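CHAD domain (Ricinus communis, PDB 6QV5) probably binds inorganic polyphosphate through its all-helical CHAD domain and also binds a zinc ion. Local coordinates at residues 47-60 and 134-146. Numbering follows the deposited sequence.
With ZN (zinc ion), chain B.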
ATOM      1  N   ALA A  47      17.322   4.069  -7.454  1.00 60.87           N
ATOM      2  CA  ALA A  47      17.649   3.700  -6.077  1.00 60.58           C
ATOM      3  C   ALA A  47      17.246   2.267  -5.713  1.00 64.27           C
ATOM      4  O   ALA A  47      17.931   1.641  -4.903  1.00 64.13           O
ATOM      5  CB  ALA A  47      17.026   4.691  -5.113  1.00 61.32           C
ATOM      6  N   VAL A  48      16.157   1.745  -6.311  1.00 60.50           N
ATOM      7  CA  VAL A  48      15.697   0.369  -6.072  1.00 60.23           C
ATOM      8  C   VAL A  48      16.610  -0.614  -6.829  1.00 64.33           C
ATOM      9  O   VAL A  48      16.936  -1.677  -6.298  1.00 63.91           O
ATOM     10  CB  VAL A  48      14.181   0.172  -6.378  1.00 64.00           C
ATOM     11  CG1 VAL A  48      13.752  -1.285  -6.197  1.00 63.84           C
ATOM     12  CG2 VAL A  48      13.324   1.076  -5.498  1.00 63.74           C
ATOM     13  N   ILE A  49      17.051  -0.232  -8.044  1.00 61.31           N
ATOM     14  CA  ILE A  49      17.937  -1.043  -8.886  1.00 61.21           C
ATOM     15  C   ILE A  49      19.366  -1.105  -8.314  1.00 65.73           C
ATOM     16  O   ILE A  49      19.883  -2.199  -8.087  1.00 65.14           O
ATOM     17  CB  ILE A  49      17.900  -0.581 -10.383  1.00 64.13           C
ATOM     18  CG1 ILE A  49      16.518  -0.848 -11.027  1.00 64.41           C
ATOM     19  CG2 ILE A  49      19.025  -1.227 -11.217  1.00 64.58           C
ATOM     20  CD1 ILE A  49      16.198   0.013 -12.284  1.00 69.19           C
ATOM     21  N   GLU A  50      19.984   0.066  -8.079  1.00 63.04           N
ATOM     22  CA  GLU A  50      21.373   0.206  -7.633  1.00 63.12           C
ATOM     23  C   GLU A  50      21.631   0.027  -6.129  1.00 66.91           C
ATOM     24  O   GLU A  50      22.701  -0.464  -5.766  1.00 66.91           O
ATOM     25  CB  GLU A  50      21.941   1.558  -8.097  1.00 64.62           C
ATOM     26  CG  GLU A  50      22.112   1.656  -9.608  1.00 75.99           C
ATOM     27  CD  GLU A  50      22.463   3.015 -10.187  1.00 97.52           C
ATOM     28  OE1 GLU A  50      22.754   3.954  -9.411  1.00 92.70           O
ATOM     29  OE2 GLU A  50      22.446   3.138 -11.433  1.00 92.22           O
ATOM     30  N   GLY A  51      20.692   0.442  -5.280  1.00 62.97           N
ATOM     31  CA  GLY A  51      20.864   0.371  -3.830  1.00 62.41           C
ATOM     32  C   GLY A  51      20.078  -0.693  -3.089  1.00 65.29           C
ATOM     33  O   GLY A  51      19.419  -1.539  -3.700  1.00 64.76           O
ATOM     34  N   HIS A  52      20.164  -0.649  -1.743  1.00 61.20           N
ATOM     35  CA  HIS A  52      19.486  -1.558  -0.812  1.00 60.78           C
ATOM     36  C   HIS A  52      18.720  -0.796   0.285  1.00 64.73           C
ATOM     37  O   HIS A  52      18.311  -1.397   1.285  1.00 63.96           O
ATOM     38  CB  HIS A  52      20.479  -2.562  -0.201  1.00 61.30           C
ATOM     39  CG  HIS A  52      20.796  -3.710  -1.102  1.00 64.48           C
ATOM     40  ND1 HIS A  52      20.011  -4.849  -1.121  1.00 66.11           N
ATOM     41  CD2 HIS A  52      21.803  -3.857  -1.992  1.00 66.01           C
ATOM     42  CE1 HIS A  52      20.563  -5.648  -2.019  1.00 65.41           C
ATOM     43  NE2 HIS A  52      21.644  -5.094  -2.568  1.00 65.73           N
ATOM     44  N   ASP A  53      18.507   0.524   0.080  1.00 61.87           N
ATOM     45  CA  ASP A  53      17.783   1.407   1.001  1.00 61.91           C
ATOM     46  C   ASP A  53      16.321   0.938   1.128  1.00 65.45           C
ATOM     47  O   ASP A  53      15.643   0.808   0.106  1.00 65.02           O
ATOM     48  CB  ASP A  53      17.851   2.869   0.509  1.00 64.01           C
ATOM     49  CG  ASP A  53      17.477   3.939   1.524  1.00 76.54           C
ATOM     50  OD1 ASP A  53      16.411   3.806   2.171  1.00 77.37           O
ATOM     51  OD2 ASP A  53      18.230   4.929   1.646  1.00 83.26           O
ATOM     52  N   PRO A  54      15.828   0.649   2.357  1.00 61.85           N
ATOM     53  CA  PRO A  54      14.441   0.168   2.494  1.00 61.50           C
ATOM     54  C   PRO A  54      13.361   1.204   2.184  1.00 64.29           C
ATOM     55  O   PRO A  54      12.300   0.828   1.690  1.00 63.79           O
ATOM     56  CB  PRO A  54      14.373  -0.318   3.945  1.00 63.36           C
ATOM     57  CG  PRO A  54      15.410   0.464   4.655  1.00 67.85           C
ATOM     58  CD  PRO A  54      16.510   0.717   3.667  1.00 63.41           C
ATOM     59  N   GLU A  55      13.631   2.497   2.462  1.00 60.15           N
ATOM     60  CA  GLU A  55      12.696   3.605   2.241  1.00 59.47           C
ATOM     61  C   GLU A  55      12.409   3.862   0.754  1.00 62.24           C
ATOM     62  O   GLU A  55      11.260   4.144   0.403  1.00 61.67           O
ATOM     63  CB  GLU A  55      13.178   4.881   2.964  1.00 60.78           C
ATOM     64  CG  GLU A  55      12.185   6.042   2.985  1.00 70.93           C
ATOM     65  CD  GLU A  55      10.791   5.788   3.538  1.00 88.12           C
ATOM     66  OE1 GLU A  55      10.654   5.005   4.505  1.00 80.51           O
ATOM     67  OE2 GLU A  55       9.833   6.393   3.005  1.00 81.05           O
ATOM     68  N   THR A  56      13.442   3.752  -0.109  1.00 57.96           N
ATOM     69  CA  THR A  56      13.326   3.940  -1.564  1.00 57.26           C
ATOM     70  C   THR A  56      12.405   2.869  -2.158  1.00 59.32           C
ATOM     71  O   THR A  56      11.563   3.184  -2.999  1.00 58.62           O
ATOM     72  CB  THR A  56      14.709   3.954  -2.232  1.00 66.50           C
ATOM     73  OG1 THR A  56      15.339   2.687  -2.041  1.00 67.03           O
ATOM     74  CG2 THR A  56      15.609   5.071  -1.709  1.00 65.62           C
ATOM     75  N   LEU A  57      12.553   1.611  -1.683  1.00 54.60           N
ATOM     76  CA  LEU A  57      11.733   0.464  -2.077  1.00 53.66           C
ATOM     77  C   LEU A  57      10.308   0.630  -1.520  1.00 56.26           C
ATOM     78  O   LEU A  57       9.340   0.339  -2.228  1.00 55.24           O
ATOM     79  CB  LEU A  57      12.385  -0.846  -1.584  1.00 53.49           C
ATOM     80  CG  LEU A  57      11.592  -2.157  -1.717  1.00 58.05           C
ATOM     81  CD1 LEU A  57      11.452  -2.591  -3.170  1.00 58.22           C
ATOM     82  CD2 LEU A  57      12.244  -3.258  -0.911  1.00 60.37           C
ATOM     83  N   HIS A  58      10.190   1.113  -0.259  1.00 52.50           N
ATOM     84  CA  HIS A  58       8.913   1.370   0.414  1.00 52.12           C
ATOM     85  C   HIS A  58       8.106   2.407  -0.374  1.00 54.34           C
ATOM     86  O   HIS A  58       6.936   2.160  -0.669  1.00 53.91           O
ATOM     87  CB  HIS A  58       9.139   1.826   1.872  1.00 53.16           C
ATOM     88  CG  HIS A  58       7.889   2.162   2.635  1.00 56.80           C
ATOM     89  ND1 HIS A  58       7.877   3.175   3.576  1.00 58.73           N
ATOM     90  CD2 HIS A  58       6.653   1.607   2.575  1.00 58.67           C
ATOM     91  CE1 HIS A  58       6.643   3.205   4.056  1.00 58.23           C
ATOM     92  NE2 HIS A  58       5.871   2.283   3.481  1.00 58.54           N
ATOM     93  N   GLN A  59       8.748   3.529  -0.757  1.00 49.85           N
ATOM     94  CA  GLN A  59       8.120   4.593  -1.539  1.00 49.43           C
ATOM     95  C   GLN A  59       7.668   4.128  -2.923  1.00 52.92           C
ATOM     96  O   GLN A  59       6.600   4.541  -3.374  1.00 52.53           O
ATOM     97  CB  GLN A  59       9.025   5.834  -1.631  1.00 50.73           C
ATOM     98  CG  GLN A  59       9.098   6.658  -0.338  1.00 62.80           C
ATOM     99  CD  GLN A  59       7.745   7.059   0.211  1.00 78.67           C
ATOM    100  OE1 GLN A  59       6.902   7.634  -0.484  1.00 73.62           O
ATOM    101  NE2 GLN A  59       7.507   6.758   1.477  1.00 70.32           N
ATOM    102  N   MET A  60       8.456   3.245  -3.577  1.00 49.40           N
ATOM    103  CA  MET A  60       8.109   2.703  -4.894  1.00 49.04           C
ATOM    104  C   MET A  60       6.918   1.746  -4.800  1.00 53.38           C
ATOM    105  O   MET A  60       6.041   1.787  -5.664  1.00 52.89           O
ATOM    106  CB  MET A  60       9.311   2.031  -5.571  1.00 50.98           C
ATOM    107  CG  MET A  60       9.167   1.962  -7.075  1.00 54.17           C
ATOM    108  SD  MET A  60      10.497   1.070  -7.907  1.00 57.88           S
ATOM    109  CE  MET A  60      10.095   1.416  -9.570  1.00 54.52           C
ATOM    110  N   GLN A 134      18.079  -9.172   0.685  1.00 57.93           N
ATOM    111  CA  GLN A 134      19.024  -8.626  -0.295  1.00 57.20           C
ATOM    112  C   GLN A 134      18.852  -9.302  -1.662  1.00 59.77           C
ATOM    113  O   GLN A 134      18.949  -8.624  -2.687  1.00 59.34           O
ATOM    114  CB  GLN A 134      20.471  -8.737   0.208  1.00 58.38           C
ATOM    115  CG  GLN A 134      20.816  -7.697   1.277  1.00 67.80           C
ATOM    116  CD  GLN A 134      22.039  -8.041   2.095  1.00 83.81           C
ATOM    117  OE1 GLN A 134      22.302  -9.202   2.440  1.00 78.74           O
ATOM    118  NE2 GLN A 134      22.810  -7.024   2.447  1.00 74.32           N
ATOM    119  N   ALA A 135      18.554 -10.620  -1.671  1.00 55.46           N
ATOM    120  CA  ALA A 135      18.314 -11.403  -2.888  1.00 55.02           C
ATOM    121  C   ALA A 135      16.985 -11.007  -3.535  1.00 58.14           C
ATOM    122  O   ALA A 135      16.904 -10.938  -4.762  1.00 58.18           O
ATOM    123  CB  ALA A 135      18.325 -12.892  -2.572  1.00 55.78           C
ATOM    124  N   LYS A 136      15.954 -10.726  -2.710  1.00 53.72           N
ATOM    125  CA  LYS A 136      14.633 -10.289  -3.174  1.00 52.97           C
ATOM    126  C   LYS A 136      14.720  -8.879  -3.769  1.00 55.91           C
ATOM    127  O   LYS A 136      13.979  -8.564  -4.703  1.00 54.94           O
ATOM    128  CB  LYS A 136      13.589 -10.352  -2.044  1.00 54.89           C
ATOM    129  CG  LYS A 136      13.203 -11.768  -1.609  1.00 65.95           C
ATOM    130  CD  LYS A 136      12.186 -12.445  -2.522  1.00 74.79           C
ATOM    131  CE  LYS A 136      11.933 -13.866  -2.082  1.00 86.05           C
ATOM    132  NZ  LYS A 136      10.986 -14.565  -2.989  1.00 96.32           N
ATOM    133  N   ARG A 137      15.654  -8.050  -3.247  1.00 52.32           N
ATOM    134  CA  ARG A 137      15.929  -6.698  -3.734  1.00 52.15           C
ATOM    135  C   ARG A 137      16.591  -6.783  -5.116  1.00 56.59           C
ATOM    136  O   ARG A 137      16.248  -6.001  -6.001  1.00 56.44           O
ATOM    137  CB  ARG A 137      16.802  -5.915  -2.726  1.00 51.53           C
ATOM    138  CG  ARG A 137      17.162  -4.472  -3.126  1.00 58.79           C
ATOM    139  CD  ARG A 137      15.960  -3.558  -3.338  1.00 62.46           C
ATOM    140  NE  ARG A 137      16.362  -2.158  -3.476  1.00 63.88           N
ATOM    141  CZ  ARG A 137      16.295  -1.259  -2.499  1.00 73.34           C
ATOM    142  NH1 ARG A 137      15.827  -1.600  -1.304  1.00 58.92           N
ATOM    143  NH2 ARG A 137      16.690  -0.011  -2.710  1.00 58.04           N
ATOM    144  N   HIS A 138      17.510  -7.754  -5.300  1.00 53.64           N
ATOM    145  CA  HIS A 138      18.194  -8.012  -6.569  1.00 53.69           C
ATOM    146  C   HIS A 138      17.207  -8.526  -7.610  1.00 57.58           C
ATOM    147  O   HIS A 138      17.293  -8.134  -8.773  1.00 57.20           O
ATOM    148  CB  HIS A 138      19.361  -8.997  -6.377  1.00 54.57           C
ATOM    149  CG  HIS A 138      20.587  -8.381  -5.770  1.00 58.08           C
ATOM    150  ND1 HIS A 138      21.691  -9.148  -5.443  1.00 59.96           N
ATOM    151  CD2 HIS A 138      20.846  -7.089  -5.457  1.00 59.82           C
ATOM    152  CE1 HIS A 138      22.579  -8.301  -4.945  1.00 59.32           C
ATOM    153  NE2 HIS A 138      22.115  -7.053  -4.937  1.00 59.57           N
ATOM    154  N   ALA A 139      16.249  -9.371  -7.176  1.00 54.18           N
ATOM    155  CA  ALA A 139      15.191  -9.927  -8.021  1.00 54.11           C
ATOM    156  C   ALA A 139      14.238  -8.820  -8.484  1.00 58.38           C
ATOM    157  O   ALA A 139      13.805  -8.836  -9.639  1.00 58.41           O
ATOM    158  CB  ALA A 139      14.425 -11.001  -7.263  1.00 54.84           C
ATOM    159  N   ALA A 140      13.937  -7.851  -7.591  1.00 54.83           N
ATOM    160  CA  ALA A 140      13.083  -6.698  -7.878  1.00 54.45           C
ATOM    161  C   ALA A 140      13.796  -5.747  -8.840  1.00 58.37           C
ATOM    162  O   ALA A 140      13.154  -5.192  -9.731  1.00 57.59           O
ATOM    163  CB  ALA A 140      12.719  -5.974  -6.590  1.00 55.15           C
ATOM    164  N   ALA A 141      15.132  -5.595  -8.681  1.00 55.45           N
ATOM    165  CA  ALA A 141      15.988  -4.763  -9.533  1.00 55.44           C
ATOM    166  C   ALA A 141      16.001  -5.281 -10.976  1.00 59.99           C
ATOM    167  O   ALA A 141      15.962  -4.477 -11.908  1.00 59.93           O
ATOM    168  CB  ALA A 141      17.403  -4.729  -8.979  1.00 56.08           C
ATOM    169  N   GLN A 142      16.031  -6.621 -11.150  1.00 56.66           N
ATOM    170  CA  GLN A 142      16.020  -7.290 -12.454  1.00 56.62           C
ATOM    171  C   GLN A 142      14.681  -7.099 -13.160  1.00 60.39           C
ATOM    172  O   GLN A 142      14.657  -6.933 -14.380  1.00 60.24           O
ATOM    173  CB  GLN A 142      16.345  -8.790 -12.311  1.00 58.11           C
ATOM    174  CG  GLN A 142      17.818  -9.094 -12.041  1.00 75.09           C
ATOM    175  CD  GLN A 142      18.704  -8.811 -13.232  1.00 97.10           C
ATOM    176  OE1 GLN A 142      19.393  -7.789 -13.292  1.00 92.56           O
ATOM    177  NE2 GLN A 142      18.705  -9.711 -14.207  1.00 91.35           N
ATOM    178  N   ALA A 143      13.575  -7.100 -12.389  1.00 56.90           N
ATOM    179  CA  ALA A 143      12.214  -6.893 -12.887  1.00 56.72           C
ATOM    180  C   ALA A 143      12.044  -5.471 -13.437  1.00 60.79           C
ATOM    181  O   ALA A 143      11.289  -5.273 -14.387  1.00 60.46           O
ATOM    182  CB  ALA A 143      11.207  -7.149 -11.776  1.00 57.42           C
ATOM    183  N   LEU A 144      12.757  -4.494 -12.850  1.00 57.17           N
ATOM    184  CA  LEU A 144      12.704  -3.097 -13.279  1.00 56.93           C
ATOM    185  C   LEU A 144      13.558  -2.847 -14.517  1.00 61.30           C
ATOM    186  O   LEU A 144      13.216  -1.980 -15.322  1.00 60.65           O
ATOM    187  CB  LEU A 144      13.111  -2.147 -12.142  1.00 56.81           C
ATOM    188  CG  LEU A 144      12.245  -2.151 -10.879  1.00 61.10           C
ATOM    189  CD1 LEU A 144      12.834  -1.251  -9.826  1.00 61.11           C
ATOM    190  CD2 LEU A 144      10.811  -1.746 -11.179  1.00 63.03           C
ATOM    191  N   LEU A 145      14.667  -3.603 -14.667  1.00 58.66           N
ATOM    192  CA  LEU A 145      15.589  -3.510 -15.804  1.00 58.71           C
ATOM    193  C   LEU A 145      15.061  -4.269 -17.025  1.00 63.14           C
ATOM    194  O   LEU A 145      15.550  -4.052 -18.137  1.00 63.12           O
ATOM    195  CB  LEU A 145      16.989  -4.034 -15.423  1.00 58.84           C
ATOM    196  CG  LEU A 145      17.813  -3.196 -14.440  1.00 63.67           C
ATOM    197  CD1 LEU A 145      18.978  -4.002 -13.898  1.00 63.77           C
ATOM    198  CD2 LEU A 145      18.319  -1.902 -15.080  1.00 66.08           C
ATOM    199  N   SER A 146      14.072  -5.161 -16.816  1.00 59.79           N
ATOM    200  CA  SER A 146      13.454  -5.965 -17.869  1.00 59.59           C
ATOM    201  C   SER A 146      12.581  -5.094 -18.788  1.00 63.44           C
ATOM    202  O   SER A 146      12.006  -4.114 -18.305  1.00 62.88           O
ATOM    203  CB  SER A 146      12.629  -7.099 -17.261  1.00 63.21           C
ATOM    204  OG  SER A 146      11.405  -6.644 -16.707  1.00 71.39           O
TER
HETATM  205 ZN    ZN B 401      23.264  -6.041  -3.769  0.50 64.87          ZN
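Arg137 reaches from helix 122-145 into the turn between helices 45-50 and 54-73, where it bonds backbone carbonyls. Its CB and CG lie against the imidazole of His52, with CG 3.5 Å from His52 ND1. A turn about the CB-CG bond (chi2 60°) then carries CD past Val48 O. NE gives a nearly straight bond, 2.9 Å and 161°, to a lone pair of Val48 O. At the tip NH1 and NH2 both grip Asp53 O, at 2.8 Å from NH1, and NH2 also bonds Ala47 O. The guanidinium lies between His52 CA over one face and Leu57 CB over the other, which with the in-plane bonds fixes its rotation. Arginine suits this buried place because its planar fan of N-H groups serves two carbonyls ending helix 45-50 and that of Asp53, the N-cap of helix 54-73, whose OD1 accepts from Glu55 N. The next residue, His138, binds the zinc ion through NE2, as does His52; imidazole nitrogen is a good zinc ligand. Small Ala141 lets Ile49 come close, their CA atoms 4.2 Å apart, and Leu144 CD2 meets Met60 CE at 3.6 Å. Helix 122-145 thus spans both helices of the turn, while Leu91 of helix 82-108 and Tyr149 of helix 147-163 also pack on Leu144.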